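Local coordinates for ethanolamine utilization protein EutL (PDB 4TME), which binds ethanolamine and forms part of the bacterial ethanolamine-utilization microcompartment shell, where it probably serves as a pore protein gated by its substrate, at residues C[123-128]-C[148-153]. Sequence-based numbering, arbitrary orientation.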
loop_
_atom_site.group_PDB
_atom_site.type_symbol
_atom_site.label_atom_id
_atom_site.label_comp_id
_atom_site.label_asym_id
_atom_site.label_seq_id
_atom_site.Cartn_x
_atom_site.Cartn_y
_atom_site.Cartn_z
ATOM N N TYR C 123 -18.192 1.044 -9.646
ATOM C CA TYR C 123 -17.689 2.375 -9.932
ATOM C C TYR C 123 -18.531 3.427 -9.237
ATOM O O TYR C 123 -19.655 3.168 -8.796
ATOM C CB TYR C 123 -17.702 2.643 -11.443
ATOM C CG TYR C 123 -19.086 2.549 -12.043
ATOM C CD1 TYR C 123 -19.583 1.339 -12.517
ATOM C CD2 TYR C 123 -19.899 3.664 -12.142
ATOM C CE1 TYR C 123 -20.859 1.251 -13.059
ATOM C CE2 TYR C 123 -21.161 3.584 -12.674
ATOM C CZ TYR C 123 -21.638 2.379 -13.138
ATOM O OH TYR C 123 -22.903 2.318 -13.676
ATOM N N TYR C 124 -17.951 4.612 -9.148
ATOM C CA TYR C 124 -18.591 5.796 -8.566
ATOM C C TYR C 124 -18.638 6.850 -9.646
ATOM O O TYR C 124 -17.620 7.126 -10.274
ATOM C CB TYR C 124 -17.772 6.280 -7.385
ATOM C CG TYR C 124 -18.393 7.296 -6.418
ATOM C CD1 TYR C 124 -19.594 7.037 -5.778
ATOM C CD2 TYR C 124 -17.685 8.449 -6.060
ATOM C CE1 TYR C 124 -20.107 7.934 -4.867
ATOM C CE2 TYR C 124 -18.198 9.356 -5.139
ATOM C CZ TYR C 124 -19.396 9.081 -4.542
ATOM O OH TYR C 124 -19.905 9.979 -3.591
ATOM N N ALA C 125 -19.807 7.425 -9.865
ATOM C CA ALA C 125 -19.968 8.474 -10.863
ATOM C C ALA C 125 -20.937 9.487 -10.277
ATOM O O ALA C 125 -22.131 9.490 -10.596
ATOM C CB ALA C 125 -20.476 7.910 -12.168
ATOM N N GLN C 126 -20.409 10.299 -9.371
ATOM C CA GLN C 126 -21.225 11.146 -8.511
ATOM C C GLN C 126 -21.102 12.580 -8.973
ATOM O O GLN C 126 -20.002 13.121 -9.087
ATOM C CB GLN C 126 -20.778 10.999 -7.055
ATOM C CG GLN C 126 -21.515 11.892 -6.044
ATOM C CD GLN C 126 -22.952 11.470 -5.782
ATOM O OE1 GLN C 126 -23.384 10.378 -6.163
ATOM N NE2 GLN C 126 -23.707 12.350 -5.131
ATOM N N CYS C 127 -22.239 13.198 -9.248
ATOM C CA CYS C 127 -22.251 14.597 -9.576
ATOM C C CYS C 127 -22.401 15.355 -8.261
ATOM O O CYS C 127 -23.431 15.248 -7.600
ATOM C CB CYS C 127 -23.382 14.918 -10.543
ATOM S SG CYS C 127 -23.365 16.633 -11.094
ATOM N N VAL C 128 -21.356 16.063 -7.869
ATOM C CA VAL C 128 -21.386 16.917 -6.684
ATOM C C VAL C 128 -21.838 18.271 -7.200
ATOM O O VAL C 128 -21.062 19.003 -7.807
ATOM C CB VAL C 128 -20.021 17.002 -5.990
ATOM C CG1 VAL C 128 -20.075 17.943 -4.778
ATOM C CG2 VAL C 128 -19.531 15.621 -5.581
ATOM N N ALA C 148 -17.657 16.364 -11.219
ATOM C CA ALA C 148 -17.870 14.951 -11.439
ATOM C C ALA C 148 -16.800 14.186 -10.652
ATOM O O ALA C 148 -15.620 14.395 -10.862
ATOM C CB ALA C 148 -17.786 14.612 -12.919
ATOM N N TYR C 149 -17.232 13.345 -9.729
ATOM C CA TYR C 149 -16.343 12.536 -8.885
ATOM C C TYR C 149 -16.391 11.118 -9.435
ATOM O O TYR C 149 -17.393 10.423 -9.279
ATOM C CB TYR C 149 -16.818 12.638 -7.430
ATOM C CG TYR C 149 -15.865 12.123 -6.360
ATOM C CD1 TYR C 149 -14.905 11.152 -6.617
ATOM C CD2 TYR C 149 -15.953 12.627 -5.065
ATOM C CE1 TYR C 149 -14.049 10.690 -5.596
ATOM C CE2 TYR C 149 -15.135 12.186 -4.067
ATOM C CZ TYR C 149 -14.197 11.211 -4.320
ATOM O OH TYR C 149 -13.390 10.783 -3.303
ATOM N N LEU C 150 -15.329 10.741 -10.163
ATOM C CA LEU C 150 -15.315 9.527 -10.989
ATOM C C LEU C 150 -14.281 8.543 -10.444
ATOM O O LEU C 150 -13.100 8.893 -10.350
ATOM C CB LEU C 150 -14.978 9.886 -12.436
ATOM C CG LEU C 150 -15.846 10.996 -13.044
ATOM C CD1 LEU C 150 -15.439 11.294 -14.489
ATOM C CD2 LEU C 150 -17.323 10.642 -12.979
ATOM N N VAL C 151 -14.724 7.342 -10.067
ATOM C CA VAL C 151 -13.823 6.327 -9.524
ATOM C C VAL C 151 -14.160 4.953 -10.092
ATOM O O VAL C 151 -15.314 4.581 -10.164
ATOM C CB VAL C 151 -13.901 6.265 -7.981
ATOM C CG1 VAL C 151 -12.884 5.258 -7.430
ATOM C CG2 VAL C 151 -13.647 7.636 -7.379
ATOM N N ALA C 152 -13.137 4.213 -10.510
ATOM C CA ALA C 152 -13.321 2.833 -10.943
ATOM C C ALA C 152 -12.005 2.082 -10.789
ATOM O O ALA C 152 -10.988 2.671 -10.444
ATOM C CB ALA C 152 -13.806 2.785 -12.401
ATOM N N PRO C 153 -12.022 0.761 -11.023
ATOM C CA PRO C 153 -10.735 0.058 -10.935
ATOM C C PRO C 153 -9.780 0.563 -12.031
ATOM O O PRO C 153 -10.224 1.232 -12.954
ATOM C CB PRO C 153 -11.127 -1.411 -11.117
ATOM C CG PRO C 153 -12.584 -1.457 -10.667
ATOM C CD PRO C 153 -13.153 -0.167 -11.192
#
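Strands 123-128 and 148-152 run antiparallel, their axes at 173° and 4.6 Å apart, and four nearly straight backbone hydrogen bonds join them: Tyr124 and Val151 exchange one pair, Gln126 and Tyr149 the other, with 2.8 Å from Tyr124 N to Val151 O. Each of these bonds lies in the plane of its carbonyl, and between the two rungs sits the non-hydrogen-bonded pair Ala125-Leu150, where Leu150 CA comes 3.4 Å from Tyr124 O in a CA-H...O contact. How alternation sorts side chains is plain here. On the face of Tyr124, Gln126, Tyr149 and Val151, both tyrosines hold CG anti to the backbone N, and their rings meet in a T-shaped stack, with centroids 5.2 Å apart and planes at 78°. The edge of Tyr124 points at the face of Tyr149, CE2 lying 3.8 Å from Tyr149 CG. Gln126 CB lies over one face of the Tyr124 ring, toward its rim, while Tyr124 CB rests on Val151 CB at 3.9 Å. On the reverse face Leu150 CD2 reaches back to Ala125 CA at 4.0 Å. The tyrosine face packs against helix 44-57, where Thr49 OG1 hydrogen-bonds Tyr124 OH and Asp45 OD1 hydrogen-bonds Tyr149 OH. Val151 touches a bound ethanolamine and lines one pocket; Asp45 belongs to both, and Tyr149 probably helps position it from the second shell. Helices 154-167 and 193-212 cover Leu150 on the reverse face, and strands 112-114 and 185-191 continue the BMC-domain sheet on either side.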